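Local coordinates for putative uncharacterized protein Ta0848 (Thermoplasma acidophilum, PDB 4MN7) that is a type II free methionine-R-sulfoxide reductase, a GAF-domain enzyme that probably reduces the R form of free methionine sulfoxide to methionine, at residues Ala13-Leu18 and Leu40-Gly45; Lys24-Gly29 and Asp109-Ala114. The protein carries 1 engineered substitution. All blocks are in the same frame, centred on the assembly; numbering follows the deposited sequence.

From the N terminus, helix 2-21 supplies 13-18, the chain turns back through 24-29 into strand 27-34, and a hairpin brings 40-45 against the helix. That closes interaction 1 over 21 intervening residues. Interaction 2 is closed by 109-114, at the end of strand 101-110, after 79 residues. The segments alternate along the chain, so the two loops cross rather than nest. Interaction 1 ties helix to sheet; interaction 2 ties two sheet strands edge to edge. Strand 27-34 lies between 37-44 and 101-110, and V44 N, 2.8 Å from V28 O in a probable hydrogen bond, couples the contacts, whose centres are about 13 Å apart.

Interaction 1. Residues Ala13-Leu18 and Leu40-Gly45; sequences AACQYL and LEAFVG
The strand carbonyl oxygen F43 O is gripped by one side-chain donor of helix 2-21, in a bond from Q12 NE2, one turn before Q16. Between 13-18 and 40-45 themselves there is no hydrogen bond; their meeting is one of side-chain packing. C15 leads it. With SG anti to its own carbonyl carbon (chi1 -59°), C15 SG is swung over the strand backbone, 3.8 Å from F43 CA. C15 SG also lies 4.3 Å from A42 CB. C15 CB is presented to V44, with V44 CG2 3.8 Å away. V44 has CG1 anti to the backbone N (chi1 173°) and CG2 beside that N; CG2 is thus the methyl that meets C15, while CG1 lies toward the Q16 side chain. Q16, bent at chi2, crosses V44 obliquely at the more open margin. Here the antiparallel sheet of the GAF fold receives helix 2-21 on one face: the local axes come within 7.1 Å and run 24° from parallel. E41 and A42 both face F30 in a classic beta bulge, and A42 turns its CB to the helix while E41 bonds to R8 in a salt bridge. On another side of the helix, Y17 meets F6 of the second subunit edge-to-face.

Interaction 2. Residues Lys24-Gly29 and Asp109-Ala114; sequences KYDWVG and DSDKKA
D26 starts against the facing strand end, 109-110: its CB rests 3.6 Å from D109 O. With CG anti to its carbonyl carbon, the carboxylate is carried past S110 to the backbone of D111, where CG lies beside D111 N and the D111 carboxylate. For OD1 the nearest atom of 109-114 is D111 OD2. D26 OD2 passes the CA of S110 and then accepts from D111 N at 2.7 Å. This bond uses the anti lone pair of OD2 and is almost straight, with an N-H...O angle of 173°. Beyond it the carboxylate of D111 is stacked on that of D26, the planes only 23° apart, although the two side chains cross at about a right angle. D26 OD2 and D111 OD2 are 3.7 Å apart, a like-charge pair. K112 NZ, 4.8 Å from D26 OD2, may ease the repulsion without touching, and D111 OD1 is hydrogen-bonded to S87 OG. The backbone beside it is irregular: D26 and W27 both face D109, a classic beta bulge at the start of strand 27-34, where it pairs antiparallel with 101-110 in the GAF sheet. D109 O takes two donors. D26 N reaches D109 O at 2.8 Å, nearly along the C=O axis. W27 N, 3.2 Å from D109 O, comes in on a lone pair, and D109 N returns a bond to W27 O. On the sheet face that carries W27 and D109, the two side chains lie side by side, pointing the same way, ring and carboxylate 84° apart; W27 NE1 is spent on E46 O and D109 OD2 on T88. S110, its OG anti to the backbone N, donates to K24 O at 2.7 Å and accepts from K112 N, closing an ST turn as the strand ends.

Interaction 1. Residues Ala13-Leu18 and Leu40-Gly45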
ATOM      1  N   ALA A  13      -4.501   2.932   6.315  1.00 36.56           N
ATOM      2  CA  ALA A  13      -4.795   1.504   6.610  1.00 40.60           C
ATOM      3  C   ALA A  13      -3.544   0.819   7.194  1.00 35.37           C
ATOM      4  O   ALA A  13      -3.653   0.044   8.134  1.00 32.39           O
ATOM      5  CB  ALA A  13      -5.222   0.760   5.349  1.00 37.41           C
ATOM      6  N   ALA A  14      -2.361   1.136   6.670  1.00 33.32           N
ATOM      7  CA  ALA A  14      -1.117   0.600   7.274  1.00 34.63           C
ATOM      8  C   ALA A  14      -0.918   1.050   8.749  1.00 31.40           C
ATOM      9  O   ALA A  14      -0.553   0.260   9.634  1.00 31.01           O
ATOM     10  CB  ALA A  14       0.088   0.955   6.416  1.00 33.54           C
ATOM     11  N   CYS A  15      -1.124   2.333   9.026  1.00 30.41           N
ATOM     12  CA  CYS A  15      -1.020   2.812  10.435  1.00 34.06           C
ATOM     13  C   CYS A  15      -2.044   2.085  11.323  1.00 36.38           C
ATOM     14  O   CYS A  15      -1.761   1.737  12.414  1.00 38.14           O
ATOM     15  CB  CYS A  15      -1.242   4.325  10.535  1.00 36.34           C
ATOM     16  SG  CYS A  15      -0.125   5.421   9.600  1.00 35.69           S
ATOM     17  N   GLN A  16      -3.233   1.812  10.804  1.00 42.31           N
ATOM     18  CA  GLN A  16      -4.274   1.158  11.567  1.00 40.93           C
ATOM     19  C   GLN A  16      -3.882  -0.295  11.854  1.00 40.77           C
ATOM     20  O   GLN A  16      -3.947  -0.736  12.993  1.00 35.26           O
ATOM     21  CB  GLN A  16      -5.616   1.256  10.790  1.00 45.53           C
ATOM     22  CG  GLN A  16      -6.891   0.753  11.478  1.00 49.02           C
ATOM     23  CD  GLN A  16      -7.122   1.328  12.880  1.00 55.20           C
ATOM     24  OE1 GLN A  16      -7.246   0.571  13.834  1.00 61.23           O
ATOM     25  NE2 GLN A  16      -7.175   2.654  13.007  1.00 57.80           N
ATOM     26  N   TYR A  17      -3.506  -1.056  10.821  1.00 31.07           N
ATOM     27  CA  TYR A  17      -2.960  -2.360  11.052  1.00 32.46           C
ATOM     28  C   TYR A  17      -1.811  -2.346  12.058  1.00 33.08           C
ATOM     29  O   TYR A  17      -1.754  -3.136  13.009  1.00 35.42           O
ATOM     30  CB  TYR A  17      -2.523  -2.990   9.701  1.00 35.34           C
ATOM     31  CG  TYR A  17      -1.928  -4.366   9.835  1.00 36.28           C
ATOM     32  CD1 TYR A  17      -0.590  -4.499  10.150  1.00 45.53           C
ATOM     33  CD2 TYR A  17      -2.688  -5.551   9.662  1.00 41.89           C
ATOM     34  CE1 TYR A  17       0.009  -5.739  10.273  1.00 45.63           C
ATOM     35  CE2 TYR A  17      -2.091  -6.833   9.807  1.00 37.07           C
ATOM     36  CZ  TYR A  17      -0.735  -6.904  10.110  1.00 44.64           C
ATOM     37  OH  TYR A  17       0.020  -8.067  10.233  1.00 41.12           O
ATOM     38  N   LEU A  18      -0.854  -1.454  11.876  1.00 35.08           N
ATOM     39  CA  LEU A  18       0.287  -1.452  12.812  1.00 32.73           C
ATOM     40  C   LEU A  18      -0.129  -1.245  14.283  1.00 34.77           C
ATOM     41  O   LEU A  18       0.434  -1.835  15.203  1.00 33.40           O
ATOM     42  CB  LEU A  18       1.359  -0.425  12.380  1.00 32.32           C
ATOM     43  CG  LEU A  18       2.093  -0.902  11.118  1.00 36.35           C
ATOM     44  CD1 LEU A  18       2.861   0.227  10.470  1.00 35.55           C
ATOM     45  CD2 LEU A  18       3.015  -2.094  11.381  1.00 34.68           C
ATOM     46  N   LEU A  40       3.816  15.134   8.063  1.00 33.63           N
ATOM     47  CA  LEU A  40       2.945  14.002   8.437  1.00 33.96           C
ATOM     48  C   LEU A  40       1.804  13.861   7.449  1.00 34.34           C
ATOM     49  O   LEU A  40       0.994  14.760   7.291  1.00 37.93           O
ATOM     50  CB  LEU A  40       2.367  14.232   9.815  1.00 37.20           C
ATOM     51  CG  LEU A  40       1.544  13.133  10.496  1.00 40.90           C
ATOM     52  CD1 LEU A  40       2.320  11.851  10.647  1.00 40.82           C
ATOM     53  CD2 LEU A  40       1.013  13.625  11.834  1.00 43.68           C
ATOM     54  N   GLU A  41       1.724  12.741   6.747  1.00 32.15           N
ATOM     55  CA  GLU A  41       0.637  12.558   5.810  1.00 31.67           C
ATOM     56  C   GLU A  41      -0.426  11.519   6.237  1.00 32.69           C
ATOM     57  O   GLU A  41      -1.490  11.459   5.672  1.00 34.72           O
ATOM     58  CB  GLU A  41       1.167  12.290   4.418  1.00 33.12           C
ATOM     59  CG  GLU A  41       2.075  13.416   3.899  1.00 33.81           C
ATOM     60  CD  GLU A  41       1.254  14.643   3.388  1.00 35.45           C
ATOM     61  OE1 GLU A  41       0.032  14.677   3.581  1.00 31.92           O
ATOM     62  OE2 GLU A  41       1.817  15.558   2.771  1.00 36.05           O
ATOM     63  N   ALA A  42      -0.124  10.715   7.222  1.00 34.11           N
ATOM     64  CA  ALA A  42      -1.092   9.797   7.781  1.00 33.48           C
ATOM     65  C   ALA A  42      -0.616   9.386   9.139  1.00 32.82           C
ATOM     66  O   ALA A  42       0.617   9.259   9.388  1.00 35.12           O
ATOM     67  CB  ALA A  42      -1.269   8.559   6.877  1.00 37.34           C
ATOM     68  N   PHE A  43      -1.576   9.157  10.030  1.00 32.96           N
ATOM     69  CA  PHE A  43      -1.311   8.597  11.359  1.00 38.16           C
ATOM     70  C   PHE A  43      -2.544   8.014  12.026  1.00 39.96           C
ATOM     71  O   PHE A  43      -3.647   8.426  11.743  1.00 39.25           O
ATOM     72  CB  PHE A  43      -0.797   9.675  12.328  1.00 42.02           C
ATOM     73  CG  PHE A  43      -1.851  10.652  12.749  1.00 38.22           C
ATOM     74  CD1 PHE A  43      -2.299  11.628  11.861  1.00 41.62           C
ATOM     75  CD2 PHE A  43      -2.376  10.601  14.010  1.00 42.14           C
ATOM     76  CE1 PHE A  43      -3.292  12.511  12.221  1.00 46.60           C
ATOM     77  CE2 PHE A  43      -3.348  11.488  14.407  1.00 46.36           C
ATOM     78  CZ  PHE A  43      -3.830  12.435  13.502  1.00 47.25           C
ATOM     79  N   VAL A  44      -2.320   7.132  12.979  1.00 37.21           N
ATOM     80  CA  VAL A  44      -3.357   6.727  13.906  1.00 40.77           C
ATOM     81  C   VAL A  44      -2.871   6.944  15.293  1.00 39.29           C
ATOM     82  O   VAL A  44      -1.712   6.635  15.631  1.00 38.09           O
ATOM     83  CB  VAL A  44      -3.746   5.238  13.702  1.00 44.90           C
ATOM     84  CG1 VAL A  44      -4.707   4.779  14.779  1.00 55.96           C
ATOM     85  CG2 VAL A  44      -4.459   5.083  12.364  1.00 41.66           C
ATOM     86  N   GLY A  45      -3.777   7.474  16.108  1.00 39.97           N
ATOM     87  CA  GLY A  45      -3.539   7.720  17.536  1.00 34.72           C
ATOM     88  C   GLY A  45      -3.888   9.168  17.880  1.00 36.40           C
ATOM     89  O   GLY A  45      -4.526   9.860  17.095  1.00 45.60           O
TER

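Interaction 2. Residues Lys24-Gly29 and Asp109-Ala114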
ATOM      1  N   LYS A  24       2.041  -2.892  21.955  1.00 44.99           N
ATOM      2  CA  LYS A  24       2.902  -1.815  22.445  1.00 42.62           C
ATOM      3  C   LYS A  24       2.931  -0.581  21.518  1.00 41.85           C
ATOM      4  O   LYS A  24       3.541   0.425  21.849  1.00 49.29           O
ATOM      5  CB  LYS A  24       4.332  -2.338  22.587  1.00 45.72           C
ATOM      6  CG  LYS A  24       4.438  -3.562  23.448  1.00 50.32           C
ATOM      7  CD  LYS A  24       5.871  -3.819  23.796  1.00 59.14           C
ATOM      8  CE  LYS A  24       5.957  -4.849  24.899  1.00 64.55           C
ATOM      9  NZ  LYS A  24       7.305  -5.461  24.861  1.00 68.09           N
ATOM     10  N   TYR A  25       2.326  -0.669  20.336  1.00 46.10           N
ATOM     11  CA  TYR A  25       2.410   0.418  19.370  1.00 38.54           C
ATOM     12  C   TYR A  25       1.264   1.335  19.678  1.00 38.61           C
ATOM     13  O   TYR A  25       0.140   0.973  19.422  1.00 37.94           O
ATOM     14  CB  TYR A  25       2.295  -0.078  17.919  1.00 35.67           C
ATOM     15  CG  TYR A  25       3.457  -0.899  17.399  1.00 38.42           C
ATOM     16  CD1 TYR A  25       4.426  -1.453  18.229  1.00 34.83           C
ATOM     17  CD2 TYR A  25       3.572  -1.152  16.045  1.00 34.36           C
ATOM     18  CE1 TYR A  25       5.463  -2.222  17.703  1.00 41.48           C
ATOM     19  CE2 TYR A  25       4.609  -1.917  15.523  1.00 35.58           C
ATOM     20  CZ  TYR A  25       5.536  -2.443  16.352  1.00 40.88           C
ATOM     21  OH  TYR A  25       6.523  -3.163  15.804  1.00 39.07           O
ATOM     22  N   ASP A  26       1.545   2.530  20.218  1.00 35.50           N
ATOM     23  CA  ASP A  26       0.492   3.469  20.636  1.00 35.52           C
ATOM     24  C   ASP A  26       0.206   4.629  19.700  1.00 39.90           C
ATOM     25  O   ASP A  26      -0.862   5.156  19.752  1.00 37.38           O
ATOM     26  CB  ASP A  26       0.828   4.024  22.025  1.00 43.05           C
ATOM     27  CG  ASP A  26       0.765   2.940  23.078  1.00 44.38           C
ATOM     28  OD1 ASP A  26      -0.320   2.358  23.127  1.00 43.50           O
ATOM     29  OD2 ASP A  26       1.763   2.624  23.754  1.00 38.47           O
ATOM     30  N   TRP A  27       1.154   4.986  18.818  1.00 39.77           N
ATOM     31  CA  TRP A  27       0.998   6.022  17.830  1.00 33.24           C
ATOM     32  C   TRP A  27       1.804   5.569  16.620  1.00 31.12           C
ATOM     33  O   TRP A  27       2.934   5.151  16.738  1.00 35.33           O
ATOM     34  CB  TRP A  27       1.532   7.389  18.373  1.00 33.75           C
ATOM     35  CG  TRP A  27       1.161   8.607  17.545  1.00 33.52           C
ATOM     36  CD1 TRP A  27       0.040   9.332  17.620  1.00 35.95           C
ATOM     37  CD2 TRP A  27       1.911   9.146  16.468  1.00 37.20           C
ATOM     38  NE1 TRP A  27       0.039  10.318  16.691  1.00 33.72           N
ATOM     39  CE2 TRP A  27       1.182  10.213  15.954  1.00 33.19           C
ATOM     40  CE3 TRP A  27       3.158   8.828  15.893  1.00 36.25           C
ATOM     41  CZ2 TRP A  27       1.623  10.959  14.879  1.00 34.85           C
ATOM     42  CZ3 TRP A  27       3.606   9.575  14.813  1.00 37.60           C
ATOM     43  CH2 TRP A  27       2.854  10.642  14.337  1.00 36.83           C
ATOM     44  N   VAL A  28       1.188   5.625  15.463  1.00 34.01           N
ATOM     45  CA  VAL A  28       1.827   5.310  14.225  1.00 30.82           C
ATOM     46  C   VAL A  28       1.612   6.402  13.210  1.00 34.75           C
ATOM     47  O   VAL A  28       0.494   6.817  12.970  1.00 34.70           O
ATOM     48  CB  VAL A  28       1.293   3.978  13.674  1.00 34.57           C
ATOM     49  CG1 VAL A  28       2.082   3.599  12.415  1.00 33.74           C
ATOM     50  CG2 VAL A  28       1.449   2.887  14.735  1.00 29.84           C
ATOM     51  N   GLY A  29       2.695   6.848  12.611  1.00 32.42           N
ATOM     52  CA  GLY A  29       2.627   7.843  11.555  1.00 36.28           C
ATOM     53  C   GLY A  29       3.617   7.690  10.431  1.00 33.26           C
ATOM     54  O   GLY A  29       4.704   7.138  10.606  1.00 31.76           O
ATOM     55  N   ASP A 109       5.482   5.438  18.395  1.00 30.44           N
ATOM     56  CA  ASP A 109       5.660   5.696  19.820  1.00 33.31           C
ATOM     57  C   ASP A 109       4.999   4.534  20.581  1.00 35.37           C
ATOM     58  O   ASP A 109       3.910   4.040  20.206  1.00 33.20           O
ATOM     59  CB  ASP A 109       4.845   6.954  20.284  1.00 37.25           C
ATOM     60  CG  ASP A 109       5.476   8.287  19.850  1.00 42.68           C
ATOM     61  OD1 ASP A 109       5.511   8.560  18.652  1.00 46.13           O
ATOM     62  OD2 ASP A 109       5.892   9.080  20.713  1.00 46.59           O
ATOM     63  N   SER A 110       5.644   4.155  21.669  1.00 39.65           N
ATOM     64  CA  SER A 110       5.088   3.264  22.638  1.00 35.79           C
ATOM     65  C   SER A 110       5.100   3.930  24.029  1.00 37.60           C
ATOM     66  O   SER A 110       6.117   4.510  24.413  1.00 34.03           O
ATOM     67  CB  SER A 110       5.966   2.034  22.750  1.00 37.27           C
ATOM     68  OG  SER A 110       5.352   1.126  23.678  1.00 42.09           O
ATOM     69  N   ASP A 111       4.029   3.691  24.796  1.00 37.42           N
ATOM     70  CA  ASP A 111       3.963   4.063  26.207  1.00 45.37           C
ATOM     71  C   ASP A 111       4.783   3.135  27.092  1.00 42.76           C
ATOM     72  O   ASP A 111       4.983   3.450  28.246  1.00 42.90           O
ATOM     73  CB  ASP A 111       2.518   4.074  26.715  1.00 41.20           C
ATOM     74  CG  ASP A 111       1.690   5.160  26.091  1.00 46.25           C
ATOM     75  OD1 ASP A 111       2.255   6.075  25.451  1.00 47.61           O
ATOM     76  OD2 ASP A 111       0.442   5.103  26.190  1.00 50.63           O
ATOM     77  N   LYS A 112       5.279   2.022  26.549  1.00 44.35           N
ATOM     78  CA  LYS A 112       6.099   1.069  27.312  1.00 43.29           C
ATOM     79  C   LYS A 112       7.536   1.294  27.001  1.00 43.76           C
ATOM     80  O   LYS A 112       7.905   1.781  25.932  1.00 42.94           O
ATOM     81  CB  LYS A 112       5.736  -0.370  26.942  1.00 50.37           C
ATOM     82  CG  LYS A 112       4.241  -0.674  27.038  1.00 59.19           C
ATOM     83  CD  LYS A 112       3.757  -0.958  28.462  1.00 68.20           C
ATOM     84  CE  LYS A 112       2.631  -0.022  28.909  1.00 83.02           C
ATOM     85  NZ  LYS A 112       1.535   0.152  27.915  1.00 83.55           N
ATOM     86  N   LYS A 113       8.383   0.927  27.917  1.00 40.81           N
ATOM     87  CA  LYS A 113       9.788   1.108  27.711  1.00 48.93           C
ATOM     88  C   LYS A 113      10.329  -0.009  26.825  1.00 38.15           C
ATOM     89  O   LYS A 113       9.847  -1.122  26.926  1.00 39.49           O
ATOM     90  CB  LYS A 113      10.449   1.019  29.056  1.00 55.55           C
ATOM     91  CG  LYS A 113      11.807   1.703  29.191  1.00 69.09           C
ATOM     92  CD  LYS A 113      12.126   1.936  30.673  1.00 76.46           C
ATOM     93  CE  LYS A 113      10.842   2.218  31.473  1.00 78.51           C
ATOM     94  NZ  LYS A 113      11.006   2.650  32.886  1.00 83.31           N
ATOM     95  N   ALA A 114      11.410   0.244  26.107  1.00 38.44           N
ATOM     96  CA  ALA A 114      12.059  -0.792  25.269  1.00 43.52           C
ATOM     97  C   ALA A 114      11.036  -1.672  24.516  1.00 39.84           C
ATOM     98  O   ALA A 114      11.076  -2.872  24.564  1.00 45.35           O
ATOM     99  CB  ALA A 114      12.947  -1.660  26.135  1.00 45.47           C
TER